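Local coordinates for protein arabinan endo-1,5-alpha-l-arabinosidase A (Cellvibrio cellulosa, PDB 1GYH) that degrades the arabinan of plant cell walls, cleaving alpha-1,5-linked L-arabinofuranosyl bonds of linear chains to release almost exclusively arabinotriose, at residues 186-198 with 206-220. Sequence-based numbering, arbitrary orientation.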
# COMPACT_ATOMS: atom_id res chain seq x y z
N ALA A 186 -7.44 1.68 18.46
CA ALA A 186 -7.55 1.98 17.03
C ALA A 186 -8.76 2.90 16.64
O ALA A 186 -8.63 3.78 15.77
CB ALA A 186 -7.56 0.67 16.22
N GLY A 187 -9.90 2.73 17.32
CA GLY A 187 -11.06 3.55 17.10
C GLY A 187 -11.97 2.96 16.02
O GLY A 187 -11.77 1.82 15.54
N SER A 188 -12.98 3.74 15.68
CA SER A 188 -14.01 3.38 14.71
C SER A 188 -13.74 3.94 13.30
O SER A 188 -14.53 3.71 12.40
CB SER A 188 -15.38 3.88 15.18
OG SER A 188 -15.36 5.30 15.32
N ALA A 189 -12.64 4.65 13.15
CA ALA A 189 -12.21 5.23 11.87
C ALA A 189 -11.56 4.13 10.97
O ALA A 189 -10.35 3.95 10.97
CB ALA A 189 -11.26 6.36 12.15
N GLN A 190 -12.40 3.37 10.25
CA GLN A 190 -11.93 2.24 9.46
C GLN A 190 -11.47 2.75 8.10
O GLN A 190 -12.20 2.66 7.10
CB GLN A 190 -13.03 1.16 9.33
CG GLN A 190 -13.60 0.67 10.71
CD GLN A 190 -14.80 -0.23 10.67
OE1 GLN A 190 -15.23 -0.75 11.75
NE2 GLN A 190 -15.35 -0.46 9.49
N ILE A 191 -10.27 3.33 8.11
CA ILE A 191 -9.61 3.88 6.94
C ILE A 191 -8.14 3.58 7.01
O ILE A 191 -7.51 3.79 8.06
CB ILE A 191 -9.82 5.45 6.81
CG1 ILE A 191 -9.11 5.97 5.54
CG2 ILE A 191 -9.35 6.27 8.06
CD1 ILE A 191 -9.32 7.43 5.25
N GLU A 192 -7.57 3.08 5.91
CA GLU A 192 -6.12 2.79 5.87
C GLU A 192 -5.57 2.69 4.44
O GLU A 192 -6.32 2.70 3.46
CB GLU A 192 -5.80 1.46 6.63
CG GLU A 192 -6.34 0.19 6.00
CD GLU A 192 -6.15 -1.06 6.85
OE1 GLU A 192 -5.66 -0.94 8.02
OE2 GLU A 192 -6.52 -2.17 6.34
N ALA A 193 -4.26 2.53 4.35
CA ALA A 193 -3.56 2.11 3.14
C ALA A 193 -3.69 3.14 1.99
O ALA A 193 -4.17 2.81 0.92
CB ALA A 193 -4.06 0.74 2.68
N PRO A 194 -3.19 4.34 2.19
CA PRO A 194 -3.27 5.34 1.12
C PRO A 194 -2.42 4.94 -0.08
O PRO A 194 -1.36 4.30 0.06
CB PRO A 194 -2.66 6.58 1.72
CG PRO A 194 -1.66 6.05 2.75
CD PRO A 194 -2.41 4.83 3.35
N PHE A 195 -2.86 5.35 -1.27
CA PHE A 195 -1.98 5.22 -2.44
C PHE A 195 -2.29 6.38 -3.37
O PHE A 195 -3.47 6.64 -3.62
CB PHE A 195 -2.14 3.86 -3.15
CG PHE A 195 -1.07 3.62 -4.18
CD1 PHE A 195 -1.18 4.16 -5.48
CD2 PHE A 195 0.10 2.96 -3.84
CE1 PHE A 195 -0.16 3.98 -6.41
CE2 PHE A 195 1.10 2.75 -4.75
CZ PHE A 195 0.98 3.26 -6.06
N ILE A 196 -1.26 7.10 -3.82
CA ILE A 196 -1.47 8.24 -4.71
C ILE A 196 -0.95 7.99 -6.14
O ILE A 196 0.20 7.58 -6.35
CB ILE A 196 -0.86 9.48 -4.12
CG1 ILE A 196 -1.47 9.75 -2.71
CG2 ILE A 196 -1.09 10.71 -5.07
CD1 ILE A 196 -0.77 10.76 -1.87
N LEU A 197 -1.81 8.27 -7.12
CA LEU A 197 -1.42 8.20 -8.55
C LEU A 197 -1.67 9.55 -9.22
O LEU A 197 -2.74 10.12 -9.12
CB LEU A 197 -2.20 7.10 -9.29
CG LEU A 197 -1.90 6.92 -10.82
CD1 LEU A 197 -0.64 6.16 -11.01
CD2 LEU A 197 -3.08 6.20 -11.54
N ARG A 198 -0.66 10.06 -9.92
CA ARG A 198 -0.80 11.25 -10.77
C ARG A 198 -1.41 10.84 -12.08
O ARG A 198 -0.90 9.94 -12.72
CB ARG A 198 0.57 11.89 -11.02
CG ARG A 198 0.52 13.19 -11.85
CD ARG A 198 -0.25 14.33 -11.22
NE ARG A 198 -0.22 15.47 -12.15
CZ ARG A 198 0.84 16.23 -12.32
NH1 ARG A 198 1.92 16.06 -11.56
NH2 ARG A 198 0.82 17.19 -13.25
N PHE A 206 -6.22 7.00 -3.41
CA PHE A 206 -7.00 5.82 -3.15
C PHE A 206 -6.83 5.42 -1.65
O PHE A 206 -5.76 5.56 -1.10
CB PHE A 206 -6.49 4.64 -4.01
CG PHE A 206 -6.57 4.87 -5.51
CD1 PHE A 206 -7.69 4.54 -6.22
CD2 PHE A 206 -5.49 5.42 -6.19
CE1 PHE A 206 -7.76 4.79 -7.60
CE2 PHE A 206 -5.57 5.66 -7.57
CZ PHE A 206 -6.68 5.32 -8.26
N ALA A 207 -7.89 4.91 -1.05
CA ALA A 207 -7.87 4.45 0.33
C ALA A 207 -8.83 3.29 0.51
O ALA A 207 -9.81 3.14 -0.23
CB ALA A 207 -8.26 5.61 1.28
N SER A 208 -8.51 2.46 1.51
CA SER A 208 -9.33 1.31 1.86
C SER A 208 -10.21 1.66 3.05
O SER A 208 -9.73 2.18 4.04
CB SER A 208 -8.42 0.10 2.13
OG SER A 208 -7.74 -0.36 0.97
N TRP A 209 -11.51 1.41 2.94
CA TRP A 209 -12.48 1.63 4.01
C TRP A 209 -12.99 0.28 4.51
O TRP A 209 -13.07 -0.71 3.75
CB TRP A 209 -13.68 2.47 3.52
CG TRP A 209 -13.52 3.99 3.55
CD1 TRP A 209 -12.39 4.72 3.81
CD2 TRP A 209 -14.54 4.95 3.26
NE1 TRP A 209 -12.66 6.07 3.72
CE2 TRP A 209 -13.97 6.24 3.40
CE3 TRP A 209 -15.89 4.86 2.91
CZ2 TRP A 209 -14.70 7.41 3.20
CZ3 TRP A 209 -16.63 6.04 2.69
CH2 TRP A 209 -16.03 7.29 2.85
N GLY A 210 -13.33 0.23 5.79
CA GLY A 210 -13.99 -0.93 6.37
C GLY A 210 -13.00 -1.94 6.93
O GLY A 210 -11.82 -1.61 7.16
N LEU A 211 -13.46 -3.19 7.11
CA LEU A 211 -12.67 -4.23 7.78
C LEU A 211 -12.21 -5.36 6.86
O LEU A 211 -13.02 -6.07 6.26
CB LEU A 211 -13.46 -4.84 8.94
CG LEU A 211 -13.92 -3.88 10.05
CD1 LEU A 211 -14.64 -4.66 11.17
CD2 LEU A 211 -12.76 -3.10 10.61
N CYS A 212 -10.89 -5.52 6.79
CA CYS A 212 -10.24 -6.65 6.14
C CYS A 212 -10.18 -7.89 7.05
O CYS A 212 -10.53 -7.86 8.27
CB CYS A 212 -8.81 -6.29 5.77
SG CYS A 212 -7.59 -6.43 7.13
N CYS A 213 -9.79 -9.01 6.44
CA CYS A 213 -9.27 -10.16 7.18
C CYS A 213 -10.34 -10.86 8.05
O CYS A 213 -9.98 -11.47 9.06
CB CYS A 213 -8.10 -9.70 8.08
SG CYS A 213 -6.92 -8.40 7.52
N ARG A 214 -11.63 -10.78 7.71
CA ARG A 214 -12.66 -11.47 8.50
C ARG A 214 -13.73 -12.30 7.76
O ARG A 214 -14.93 -12.34 8.16
CB ARG A 214 -13.31 -10.60 9.57
CG ARG A 214 -13.91 -9.36 9.17
CD ARG A 214 -13.31 -8.23 9.98
NE ARG A 214 -13.75 -8.16 11.39
CZ ARG A 214 -12.99 -7.73 12.41
NH1 ARG A 214 -11.72 -7.36 12.23
NH2 ARG A 214 -13.52 -7.66 13.64
N LYS A 215 -13.25 -13.06 6.79
CA LYS A 215 -14.05 -14.08 6.15
C LYS A 215 -15.36 -13.50 5.61
O LYS A 215 -15.34 -12.45 4.93
CB LYS A 215 -14.31 -15.24 7.14
CG LYS A 215 -13.08 -15.61 7.98
CD LYS A 215 -11.87 -16.01 7.17
CE LYS A 215 -11.67 -17.49 7.12
NZ LYS A 215 -10.17 -17.76 7.10
N GLY A 216 -16.48 -14.15 5.92
CA GLY A 216 -17.79 -13.79 5.43
C GLY A 216 -18.27 -12.42 5.87
O GLY A 216 -19.23 -11.91 5.31
N ASP A 217 -17.60 -11.82 6.85
CA ASP A 217 -18.04 -10.52 7.40
C ASP A 217 -17.18 -9.34 6.95
O ASP A 217 -17.36 -8.22 7.45
CB ASP A 217 -18.02 -10.55 8.95
CG ASP A 217 -18.97 -11.55 9.54
OD1 ASP A 217 -20.06 -11.79 8.93
OD2 ASP A 217 -18.70 -12.12 10.63
N SER A 218 -16.24 -9.57 6.03
CA SER A 218 -15.36 -8.49 5.59
C SER A 218 -16.17 -7.43 4.83
O SER A 218 -17.05 -7.77 4.04
CB SER A 218 -14.22 -9.00 4.71
OG SER A 218 -13.37 -9.90 5.42
N THR A 219 -15.88 -6.17 5.10
CA THR A 219 -16.54 -5.03 4.44
C THR A 219 -15.52 -4.18 3.66
O THR A 219 -15.87 -3.12 3.16
CB THR A 219 -17.21 -4.11 5.48
OG1 THR A 219 -16.24 -3.66 6.45
CG2 THR A 219 -18.35 -4.80 6.26
N TYR A 220 -14.28 -4.64 3.60
CA TYR A 220 -13.16 -3.93 2.97
C TYR A 220 -13.53 -3.56 1.50
O TYR A 220 -14.03 -4.38 0.75
CB TYR A 220 -11.92 -4.81 2.94
CG TYR A 220 -10.55 -4.20 3.13
CD1 TYR A 220 -10.29 -3.26 4.11
CD2 TYR A 220 -9.47 -4.67 2.40
CE1 TYR A 220 -9.01 -2.74 4.32
CE2 TYR A 220 -8.16 -4.17 2.60
CZ TYR A 220 -7.95 -3.22 3.58
OH TYR A 220 -6.68 -2.71 3.84
O HOH W 1 -17.18 -2.12 8.44
O HOH W 2 -9.17 -2.95 7.81
O HOH W 3 -6.04 1.12 -0.46
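Glu192 OE2 accepts a hydrogen bond from Tyr220 OH over 2.6 Å. Glu192 is probably the proton donor of the active site. The hydroxyl meets the anti side of OE2, 19° out of the carboxylate plane. The carboxylate stands almost perpendicular to the Tyr220 ring, at 89°, and OE2 lies at the ring edge. Ser146 OG hydrogen-bonds OE1, and the two bonds hold the carboxylate at both oxygens. Glu192 CG sits between its own backbone N and carbonyl carbon (chi1 67°), and the extended chain beyond carries the carboxylate to the tyrosine hydroxyl. Cys212 CB packs on one face of that ring; its SG forms a disulfide with the adjacent Cys213, 2.1 Å from SG to SG.

The backbones form an antiparallel hairpin. Glu192 and Ser208 are a hydrogen-bonded pair, as are Phe195 and Phe206. The register slips by one residue between them, a beta bulge. Ala193 lies here with a positive phi, and a water joins its O to Ser208 OG. Ile191 CG1 touches the edge of the Trp209 indole at CD1, 3.9 Å away. Beyond the strands, Gln190 CD rests against Leu211 CD2 at 3.5 Å, and a water links Gln190 NE2 to Thr219 OG1.

The hairpin 191-199/202-209 supplies two strands of one four-stranded blade of the five-bladed propeller. Strand 221-227 continues the sheet beyond 202-209. Strand 257-268 of the next sheet packs alongside, where Ser208 OG bonds to His262 N and the Tyr220 side chain touches His262, a probable calcium ligand.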